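Pseudopilin EpsI (PDB 2RET) is a pseudopilin of the type II secretion system that forms a complex with the pseudopilin EpsJ and is probably required for exporting proteins from the periplasm. Local coordinates at the interface of chains A and B. Sequence-based numbering; all coordinates share one arbitrary frame. Chains: chain A, Pseudopilin EpsI; chain B, EpsJ.

Contact 1: the interface of chains A and B. Residues chain A 8, 11-12, 15-16; chain B 14, 18, 158.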
ATOM      1  N   VAL A   8      -7.310 -17.466 -39.321  1.00 17.64           N
ATOM      2  CA  VAL A   8      -6.298 -17.940 -38.357  1.00 16.98           C
ATOM      3  C   VAL A   8      -4.869 -17.362 -38.593  1.00 16.23           C
ATOM      4  O   VAL A   8      -4.192 -17.065 -37.629  1.00 15.69           O
ATOM      5  CB  VAL A   8      -6.335 -19.500 -38.117  1.00 16.65           C
ATOM      6  CG1 VAL A   8      -6.714 -20.280 -39.362  1.00 16.89           C
ATOM      7  CG2 VAL A   8      -5.022 -19.991 -37.546  1.00 16.86           C
ATOM      8  N   LEU A  11      -4.839 -13.936 -36.969  1.00 16.17           N
ATOM      9  CA  LEU A  11      -4.897 -14.145 -35.518  1.00 15.78           C
ATOM     10  C   LEU A  11      -3.563 -14.584 -34.954  1.00 15.26           C
ATOM     11  O   LEU A  11      -3.141 -14.087 -33.884  1.00 15.09           O
ATOM     12  CB  LEU A  11      -5.993 -15.146 -35.159  1.00 16.25           C
ATOM     13  CG  LEU A  11      -7.399 -14.545 -35.338  1.00 18.10           C
ATOM     14  CD1 LEU A  11      -8.540 -15.586 -35.323  1.00 17.93           C
ATOM     15  CD2 LEU A  11      -7.636 -13.436 -34.269  1.00 19.08           C
ATOM     16  N   GLU A  12      -2.870 -15.474 -35.673  1.00 14.03           N
ATOM     17  CA  GLU A  12      -1.493 -15.804 -35.315  1.00 14.03           C
ATOM     18  C   GLU A  12      -0.602 -14.571 -35.230  1.00 14.04           C
ATOM     19  O   GLU A  12       0.032 -14.358 -34.211  1.00 12.47           O
ATOM     20  CB  GLU A  12      -0.860 -16.800 -36.290  1.00 13.72           C
ATOM     21  CG  GLU A  12      -1.374 -18.200 -36.117  1.00 14.15           C
ATOM     22  CD  GLU A  12      -1.044 -19.109 -37.276  1.00 13.98           C
ATOM     23  OE1 GLU A  12      -0.323 -18.685 -38.217  1.00 14.68           O
ATOM     24  OE2 GLU A  12      -1.496 -20.271 -37.237  1.00 15.48           O
HETATM   25  N   MSE A  15      -1.361 -12.290 -32.126  1.00 15.28           N
HETATM   26  CA  MSE A  15      -1.004 -12.875 -30.871  1.00 16.14           C
HETATM   27  C   MSE A  15       0.516 -12.910 -30.677  1.00 15.28           C
HETATM   28  O   MSE A  15       1.017 -12.572 -29.617  1.00 15.56           O
HETATM   29  CB  MSE A  15      -1.568 -14.296 -30.831  1.00 16.80           C
HETATM   30  CG  MSE A  15      -1.259 -15.047 -29.565  1.00 21.45           C
HETATM   31 SE   MSE A  15      -2.161 -16.773 -29.516  1.00 35.64          SE
HETATM   32  CE  MSE A  15      -3.620 -16.519 -30.836  1.00 25.72           C
ATOM     33  N   PHE A  16       1.227 -13.313 -31.702  1.00 13.42           N
ATOM     34  CA  PHE A  16       2.662 -13.380 -31.631  1.00 13.54           C
ATOM     35  C   PHE A  16       3.341 -12.012 -31.608  1.00 13.74           C
ATOM     36  O   PHE A  16       4.277 -11.847 -30.831  1.00 14.02           O
ATOM     37  CB  PHE A  16       3.220 -14.245 -32.747  1.00 12.93           C
ATOM     38  CG  PHE A  16       2.732 -15.677 -32.708  1.00 13.86           C
ATOM     39  CD1 PHE A  16       2.563 -16.353 -31.503  1.00 12.06           C
ATOM     40  CD2 PHE A  16       2.468 -16.363 -33.893  1.00 13.95           C
ATOM     41  CE1 PHE A  16       2.112 -17.652 -31.481  1.00 14.00           C
ATOM     42  CE2 PHE A  16       2.035 -17.676 -33.870  1.00 11.04           C
ATOM     43  CZ  PHE A  16       1.854 -18.322 -32.679  1.00 11.87           C
TER
ATOM     44  N   ARG B  14      -7.232 -25.160 -36.302  1.00 15.67           N
ATOM     45  CA  ARG B  14      -6.218 -24.140 -36.103  1.00 14.87           C
ATOM     46  C   ARG B  14      -6.730 -23.022 -35.207  1.00 14.30           C
ATOM     47  O   ARG B  14      -5.953 -22.414 -34.457  1.00 14.39           O
ATOM     48  CB  ARG B  14      -5.806 -23.549 -37.436  1.00 15.14           C
ATOM     49  CG  ARG B  14      -4.925 -24.459 -38.250  1.00 16.29           C
ATOM     50  CD  ARG B  14      -4.890 -24.014 -39.698  1.00 18.81           C
ATOM     51  NE  ARG B  14      -3.631 -24.368 -40.363  1.00 20.58           N
ATOM     52  CZ  ARG B  14      -3.450 -24.394 -41.680  1.00 21.00           C
ATOM     53  NH1 ARG B  14      -4.453 -24.089 -42.508  1.00 22.03           N
ATOM     54  NH2 ARG B  14      -2.260 -24.728 -42.177  1.00 20.68           N
ATOM     55  N   LEU B  18      -5.098 -22.051 -31.521  1.00 12.59           N
ATOM     56  CA  LEU B  18      -4.767 -20.686 -31.116  1.00 13.22           C
ATOM     57  C   LEU B  18      -5.532 -20.256 -29.883  1.00 12.25           C
ATOM     58  O   LEU B  18      -5.015 -19.495 -29.092  1.00 12.09           O
ATOM     59  CB  LEU B  18      -5.055 -19.659 -32.225  1.00 13.97           C
ATOM     60  CG  LEU B  18      -3.988 -19.372 -33.277  1.00 15.54           C
ATOM     61  CD1 LEU B  18      -4.501 -18.232 -34.167  1.00 15.77           C
ATOM     62  CD2 LEU B  18      -2.617 -19.048 -32.688  1.00 14.37           C
ATOM     63  N   TYR B 158       4.319 -24.473 -33.668  1.00 13.12           N
ATOM     64  CA  TYR B 158       4.792 -23.079 -33.776  1.00 13.35           C
ATOM     65  C   TYR B 158       6.299 -22.870 -33.512  1.00 12.86           C
ATOM     66  O   TYR B 158       6.840 -21.815 -33.855  1.00 11.95           O
ATOM     67  CB  TYR B 158       3.933 -22.197 -32.864  1.00 13.32           C
ATOM     68  CG  TYR B 158       2.532 -22.032 -33.413  1.00 13.97           C
ATOM     69  CD1 TYR B 158       2.316 -21.313 -34.574  1.00 17.69           C
ATOM     70  CD2 TYR B 158       1.429 -22.587 -32.781  1.00 17.85           C
ATOM     71  CE1 TYR B 158       1.054 -21.149 -35.094  1.00 17.84           C
ATOM     72  CE2 TYR B 158       0.133 -22.425 -33.301  1.00 16.95           C
ATOM     73  CZ  TYR B 158      -0.039 -21.700 -34.454  1.00 17.99           C
ATOM     74  OH  TYR B 158      -1.309 -21.511 -35.014  1.00 18.18           O
TER
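B:Leu18 is the apolar centre of this helix-to-helix contact, its two methyl branches straddling A:Glu12, CD2 toward A:Met15 and CD1 toward A:Leu11 and A:Val8. CD2 of B:Leu18 presses on the selenomethyl carbon CE of A:Met15 at 3.3 Å, a tight fit, as the two side chains slide past each other in opposite directions. CD1 of B:Leu18 lies 3.6 Å from CB of A:Leu11, and both branches touch the CG methylene of A:Glu12. Toward the N-terminal end of the EpsI helix, methyl CG2 of A:Val8 rests 3.6 Å from CB of B:Arg14, the two side chains crossing nearly at right angles. On the other flank A:Phe16 brings its ring edge to one face of B:Tyr158: CZ stands 3.6 Å above the tyrosine plane, offset toward the rim, and the planes meet at 67°. The polar rim is the phenol-carboxylate pair. B:Tyr158 OH donates to A:Glu12 OE2 at 2.6 Å, approaching from above the carboxylate plane, which is almost perpendicular to the ring. With CG anti to the carbonyl carbon (chi1 -74°) and the chain extended beyond it, A:Glu12 lays its methylene on B:Leu18 while its carboxylate reaches the phenol. B:Arg14 NE, 5.6 Å from A:Glu12 OE2, could add weak electrostatic support. The site joins the first turns of EpsI helix 8-30 to EpsJ helix 10-32, with B:Tyr158 contributed by the loop just before strand 159-166.

Contact 2: the interface of chains A and B. Residues chain A 16, 19, 44; chain B 21, 25, 161-163.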
ATOM      1  N   PHE A  16       1.227 -13.313 -31.702  1.00 13.42           N
ATOM      2  CA  PHE A  16       2.662 -13.380 -31.631  1.00 13.54           C
ATOM      3  C   PHE A  16       3.341 -12.012 -31.608  1.00 13.74           C
ATOM      4  O   PHE A  16       4.277 -11.847 -30.831  1.00 14.02           O
ATOM      5  CB  PHE A  16       3.220 -14.245 -32.747  1.00 12.93           C
ATOM      6  CG  PHE A  16       2.732 -15.677 -32.708  1.00 13.86           C
ATOM      7  CD1 PHE A  16       2.563 -16.353 -31.503  1.00 12.06           C
ATOM      8  CD2 PHE A  16       2.468 -16.363 -33.893  1.00 13.95           C
ATOM      9  CE1 PHE A  16       2.112 -17.652 -31.481  1.00 14.00           C
ATOM     10  CE2 PHE A  16       2.035 -17.676 -33.870  1.00 11.04           C
ATOM     11  CZ  PHE A  16       1.854 -18.322 -32.679  1.00 11.87           C
HETATM   12  N   MSE A  19       2.915 -10.800 -28.104  1.00 15.25           N
HETATM   13  CA  MSE A  19       3.902 -11.433 -27.267  1.00 15.52           C
HETATM   14  C   MSE A  19       5.243 -10.689 -27.269  1.00 16.07           C
HETATM   15  O   MSE A  19       5.790 -10.441 -26.225  1.00 17.17           O
HETATM   16  CB  MSE A  19       4.111 -12.881 -27.675  1.00 15.78           C
HETATM   17  CG  MSE A  19       2.979 -13.808 -27.264  1.00 16.04           C
HETATM   18 SE   MSE A  19       3.377 -15.678 -27.652  1.00 20.50          SE
HETATM   19  CE  MSE A  19       4.605 -16.120 -26.168  1.00 14.69           C
ATOM     20  N   LEU A  44      10.267 -15.225 -32.860  1.00 18.99           N
ATOM     21  CA  LEU A  44       9.202 -15.832 -32.093  1.00 19.37           C
ATOM     22  C   LEU A  44       8.285 -16.533 -33.059  1.00 19.76           C
ATOM     23  O   LEU A  44       7.877 -15.915 -34.050  1.00 19.44           O
ATOM     24  CB  LEU A  44       8.429 -14.775 -31.283  1.00 19.60           C
ATOM     25  CG  LEU A  44       7.464 -15.237 -30.179  1.00 19.12           C
ATOM     26  CD1 LEU A  44       7.528 -14.365 -28.915  1.00 15.97           C
ATOM     27  CD2 LEU A  44       6.080 -15.310 -30.676  1.00 17.83           C
TER
ATOM     28  N   LEU B  21      -3.824 -21.866 -26.919  1.00 13.51           N
ATOM     29  CA  LEU B  21      -2.619 -21.111 -26.620  1.00 13.74           C
ATOM     30  C   LEU B  21      -2.903 -19.807 -25.916  1.00 13.67           C
ATOM     31  O   LEU B  21      -2.236 -19.450 -24.991  1.00 12.86           O
ATOM     32  CB  LEU B  21      -1.875 -20.817 -27.916  1.00 14.32           C
ATOM     33  CG  LEU B  21      -0.526 -20.116 -27.827  1.00 15.41           C
ATOM     34  CD1 LEU B  21       0.354 -20.712 -26.680  1.00 15.51           C
ATOM     35  CD2 LEU B  21       0.191 -20.177 -29.200  1.00 17.36           C
ATOM     36  N   LEU B  25      -1.540 -18.755 -22.171  1.00 15.40           N
ATOM     37  CA  LEU B  25      -0.764 -17.536 -21.946  1.00 15.09           C
ATOM     38  C   LEU B  25      -1.386 -16.691 -20.858  1.00 15.20           C
ATOM     39  O   LEU B  25      -0.674 -16.025 -20.099  1.00 14.75           O
ATOM     40  CB  LEU B  25      -0.653 -16.703 -23.234  1.00 15.28           C
ATOM     41  CG  LEU B  25       0.269 -17.206 -24.366  1.00 16.70           C
ATOM     42  CD1 LEU B  25       0.175 -16.297 -25.558  1.00 16.85           C
ATOM     43  CD2 LEU B  25       1.699 -17.309 -23.907  1.00 14.85           C
ATOM     44  N   ILE B 161       8.411 -20.098 -28.557  1.00 12.37           N
ATOM     45  CA  ILE B 161       7.815 -18.807 -28.167  1.00 12.09           C
ATOM     46  C   ILE B 161       8.256 -18.549 -26.708  1.00 12.27           C
ATOM     47  O   ILE B 161       8.408 -19.484 -25.935  1.00 12.68           O
ATOM     48  CB  ILE B 161       6.269 -18.813 -28.318  1.00 11.14           C
ATOM     49  CG1 ILE B 161       5.605 -19.834 -27.362  1.00 13.22           C
ATOM     50  CG2 ILE B 161       5.869 -19.200 -29.712  1.00 11.56           C
ATOM     51  CD1 ILE B 161       4.080 -19.688 -27.163  1.00 12.47           C
ATOM     52  N   ALA B 162       8.413 -17.285 -26.340  1.00 12.58           N
ATOM     53  CA  ALA B 162       8.940 -16.904 -25.047  1.00 12.76           C
ATOM     54  C   ALA B 162       8.185 -15.706 -24.471  1.00 12.76           C
ATOM     55  O   ALA B 162       7.763 -14.815 -25.225  1.00 13.49           O
ATOM     56  CB  ALA B 162      10.427 -16.579 -25.160  1.00 12.13           C
ATOM     57  N   ARG B 163       8.006 -15.724 -23.148  1.00 12.24           N
ATOM     58  CA  ARG B 163       7.496 -14.566 -22.399  0.50 12.17           C
ATOM     59  C   ARG B 163       8.446 -14.162 -21.252  1.00 12.07           C
ATOM     60  O   ARG B 163       8.915 -14.987 -20.512  1.00 12.72           O
ATOM     61  CB  ARG B 163       6.071 -14.810 -21.869  0.50 11.89           C
ATOM     62  CG  ARG B 163       4.960 -14.665 -22.933  0.50 10.06           C
ATOM     63  CD  ARG B 163       4.659 -13.201 -23.339  0.50  8.38           C
ATOM     64  NE  ARG B 163       4.040 -12.489 -22.219  0.50  5.89           N
ATOM     65  CZ  ARG B 163       4.630 -11.593 -21.433  0.50  3.15           C
ATOM     66  NH1 ARG B 163       3.928 -11.090 -20.423  0.50  4.56           N
ATOM     67  NH2 ARG B 163       5.878 -11.190 -21.635  0.50  2.00           N
TER
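The selenomethyl carbon CE of A:Met19 is the hub here, inserted between EpsJ helix 10-32 and strand 159-166. On the strand side, CE of A:Met19 lies 3.7 Å from CD1 of B:Ile161. The CG methylene of B:Arg163 is 3.6 Å from CE of A:Met19, and the carbonyl O of B:Ala162 also borders this methyl. On the helix side, CD2 of B:Leu25 stands 3.9 Å from CE of A:Met19. B:Leu25 is crossed nearly at a right angle, its CD1 facing the selenium while CD2 meets the methyl, and both branches are thus engaged. A:Met19 runs out straight as far as SE and then bends (chi3 78°), which turns its methyl toward the strand. Beside the selenomethionine, A:Leu44 also meets the strand, with CD1 near the B:Ala162 carbonyl O and CD2 4.0 Å from CG2 of B:Ile161. B:Ile161 therefore divides its branches, CD1 going to A:Met19 and CG2 to A:Leu44. A:Phe16 may steady the hub from within EpsI, with the selenium at its ring edge, in plane; CE1 of A:Phe16 reaches CD2 of B:Leu21 at 3.9 Å. The site lies midway along EpsI helix 8-30, where the end of strand 38-44 joins it against the EpsJ helix and strand.

Contact 3: the interface of chains A and B. Residues chain A 19, 22-23, 25-26; chain B 33, 162-164.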
HETATM    1  N   MSE A  19       2.915 -10.800 -28.104  1.00 15.25           N
HETATM    2  CA  MSE A  19       3.902 -11.433 -27.267  1.00 15.52           C
HETATM    3  C   MSE A  19       5.243 -10.689 -27.269  1.00 16.07           C
HETATM    4  O   MSE A  19       5.790 -10.441 -26.225  1.00 17.17           O
HETATM    5  CB  MSE A  19       4.111 -12.881 -27.675  1.00 15.78           C
HETATM    6  CG  MSE A  19       2.979 -13.808 -27.264  1.00 16.04           C
HETATM    7 SE   MSE A  19       3.377 -15.678 -27.652  1.00 20.50          SE
HETATM    8  CE  MSE A  19       4.605 -16.120 -26.168  1.00 14.69           C
ATOM      9  N   ASP A  22       4.956  -7.294 -25.396  1.00 14.52           N
ATOM     10  CA  ASP A  22       5.062  -7.549 -23.973  1.00 15.10           C
ATOM     11  C   ASP A  22       6.488  -7.810 -23.514  1.00 14.09           C
ATOM     12  O   ASP A  22       6.874  -7.345 -22.455  1.00 13.65           O
ATOM     13  CB  ASP A  22       4.154  -8.697 -23.535  1.00 15.04           C
ATOM     14  CG  ASP A  22       2.685  -8.283 -23.394  1.00 20.04           C
ATOM     15  OD1 ASP A  22       2.380  -7.053 -23.384  1.00 24.93           O
ATOM     16  OD2 ASP A  22       1.811  -9.196 -23.318  1.00 23.66           O
ATOM     17  N   ASN A  23       7.243  -8.577 -24.284  1.00 14.01           N
ATOM     18  CA  ASN A  23       8.635  -8.883 -23.944  1.00 13.40           C
ATOM     19  C   ASN A  23       9.484  -7.636 -23.979  1.00 13.17           C
ATOM     20  O   ASN A  23      10.344  -7.445 -23.120  1.00 13.02           O
ATOM     21  CB  ASN A  23       9.229  -9.961 -24.879  1.00 13.38           C
ATOM     22  CG  ASN A  23       8.569 -11.356 -24.685  1.00 12.52           C
ATOM     23  OD1 ASN A  23       7.937 -11.621 -23.663  1.00  6.82           O
ATOM     24  ND2 ASN A  23       8.728 -12.235 -25.667  1.00  6.41           N
HETATM   25  N   MSE A  25       8.254  -4.406 -23.651  1.00 14.44           N
HETATM   26  CA  MSE A  25       7.798  -3.531 -22.559  0.50 15.40           C
HETATM   27  C   MSE A  25       8.519  -3.883 -21.263  1.00 14.64           C
HETATM   28  O   MSE A  25       8.954  -3.007 -20.543  1.00 13.39           O
HETATM   29  CB  MSE A  25       6.277  -3.622 -22.309  0.50 16.56           C
HETATM   30  CG  MSE A  25       5.854  -3.096 -20.901  0.50 20.80           C
HETATM   31 SE   MSE A  25       3.941  -3.109 -20.495  0.50 33.44          SE
HETATM   32  CE  MSE A  25       3.503  -4.972 -21.016  0.50 30.70           C
ATOM     33  N   ALA A  26       8.612  -5.184 -20.983  1.00 13.68           N
ATOM     34  CA  ALA A  26       9.287  -5.701 -19.804  1.00 13.07           C
ATOM     35  C   ALA A  26      10.759  -5.245 -19.752  1.00 12.17           C
ATOM     36  O   ALA A  26      11.227  -4.758 -18.736  1.00  8.96           O
ATOM     37  CB  ALA A  26       9.166  -7.221 -19.758  1.00 12.61           C
TER
ATOM     38  N   ARG B  33       3.570 -13.256 -13.421  1.00 14.72           N
ATOM     39  CA  ARG B  33       3.553 -11.856 -13.039  1.00 16.00           C
ATOM     40  C   ARG B  33       3.288 -11.632 -11.528  1.00 16.51           C
ATOM     41  O   ARG B  33       3.461 -10.513 -11.040  1.00 16.94           O
ATOM     42  CB  ARG B  33       2.541 -11.069 -13.871  1.00 15.55           C
ATOM     43  CG  ARG B  33       2.897 -10.906 -15.328  1.00 15.36           C
ATOM     44  CD  ARG B  33       1.731 -10.240 -15.982  1.00 13.20           C
ATOM     45  NE  ARG B  33       1.782 -10.023 -17.424  1.00 12.92           N
ATOM     46  CZ  ARG B  33       2.267  -8.934 -18.022  1.00 14.41           C
ATOM     47  NH1 ARG B  33       2.807  -7.940 -17.339  1.00 12.64           N
ATOM     48  NH2 ARG B  33       2.188  -8.838 -19.341  1.00 16.43           N
ATOM     49  N   ALA B 162       8.413 -17.285 -26.340  1.00 12.58           N
ATOM     50  CA  ALA B 162       8.940 -16.904 -25.047  1.00 12.76           C
ATOM     51  C   ALA B 162       8.185 -15.706 -24.471  1.00 12.76           C
ATOM     52  O   ALA B 162       7.763 -14.815 -25.225  1.00 13.49           O
ATOM     53  CB  ALA B 162      10.427 -16.579 -25.160  1.00 12.13           C
ATOM     54  N   ARG B 163       8.006 -15.724 -23.148  1.00 12.24           N
ATOM     55  CA  ARG B 163       7.496 -14.566 -22.399  0.50 12.17           C
ATOM     56  C   ARG B 163       8.446 -14.162 -21.252  1.00 12.07           C
ATOM     57  O   ARG B 163       8.915 -14.987 -20.512  1.00 12.72           O
ATOM     58  CB  ARG B 163       6.071 -14.810 -21.869  0.50 11.89           C
ATOM     59  CG  ARG B 163       4.960 -14.665 -22.933  0.50 10.06           C
ATOM     60  CD  ARG B 163       4.659 -13.201 -23.339  0.50  8.38           C
ATOM     61  NE  ARG B 163       4.040 -12.489 -22.219  0.50  5.89           N
ATOM     62  CZ  ARG B 163       4.630 -11.593 -21.433  0.50  3.15           C
ATOM     63  NH1 ARG B 163       3.928 -11.090 -20.423  0.50  4.56           N
ATOM     64  NH2 ARG B 163       5.878 -11.190 -21.635  0.50  2.00           N
ATOM     65  N   THR B 164       8.717 -12.869 -21.148  1.00 11.93           N
ATOM     66  CA  THR B 164       9.541 -12.259 -20.128  1.00 11.77           C
ATOM     67  C   THR B 164       8.685 -11.552 -19.100  1.00 11.78           C
ATOM     68  O   THR B 164       7.862 -10.724 -19.460  1.00 12.57           O
ATOM     69  CB  THR B 164      10.452 -11.165 -20.764  1.00 10.89           C
ATOM     70  OG1 THR B 164      11.290 -11.779 -21.756  1.00 13.62           O
ATOM     71  CG2 THR B 164      11.325 -10.491 -19.691  1.00  9.49           C
TER
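A:Asn23 of the pseudopilin EpsI grips the backbone of EpsJ strand 159-166 with its side-chain amide, the close-fitting part of this helix-on-strand contact. ND2 of A:Asn23 donates to the carbonyl O of B:Ala162 at 2.8 Å, nearly straight at 171° and with the acceptor in the amide plane. OD1 of A:Asn23 accepts twice: from the backbone N of B:Thr164 at 2.9 Å, the donor well above the carbonyl plane, and from NH2 of B:Arg163 at 2.9 Å, tilted 20° from that plane. These bonds fix the amide's rotation and make its O and N ends distinguishable. B:Arg163 folds back at chi2 and chi3, which carries its guanidinium alongside the strand; NH2 also donates to the carbonyl O of B:Thr164 at 3.0 Å. Over the centre of one guanidinium face lies CB of A:Asp22, 3.6 Å from CZ of B:Arg163. The charged flank of the contact is looser. OD2 of A:Asp22 remains 4.1 Å from NH1 of B:Arg163 and 4.0 Å from NH2 of B:Arg33, so any attraction there probably acts without a salt bridge. B:Arg33, extended from CG to NE, brings its guanidinium to the edge of that of B:Arg163. Farther along, CB of A:Ala26 meets CG2 of B:Thr164 at 3.9 Å.

The three contacts follow EpsI helix 8-30 from its N-terminal end: the C-alpha centres of contact 1 and contact 2 are about 10 Å apart, those of contact 2 and contact 3 about 8 Å, and those of contact 1 and contact 3 about 17 Å. A:Phe16 joins contact 1 to contact 2; A:Met19, B:Ala162 and B:Arg163 join contact 2 to contact 3. Along this line the EpsI helix passes from mainly packing on EpsJ helix 10-32 to hydrogen bonding with strand 159-166. These fragments are soluble parts of membrane-anchored pseudopilins, so the continuous seam suggests how EpsI and EpsJ may pair within the pseudopilus.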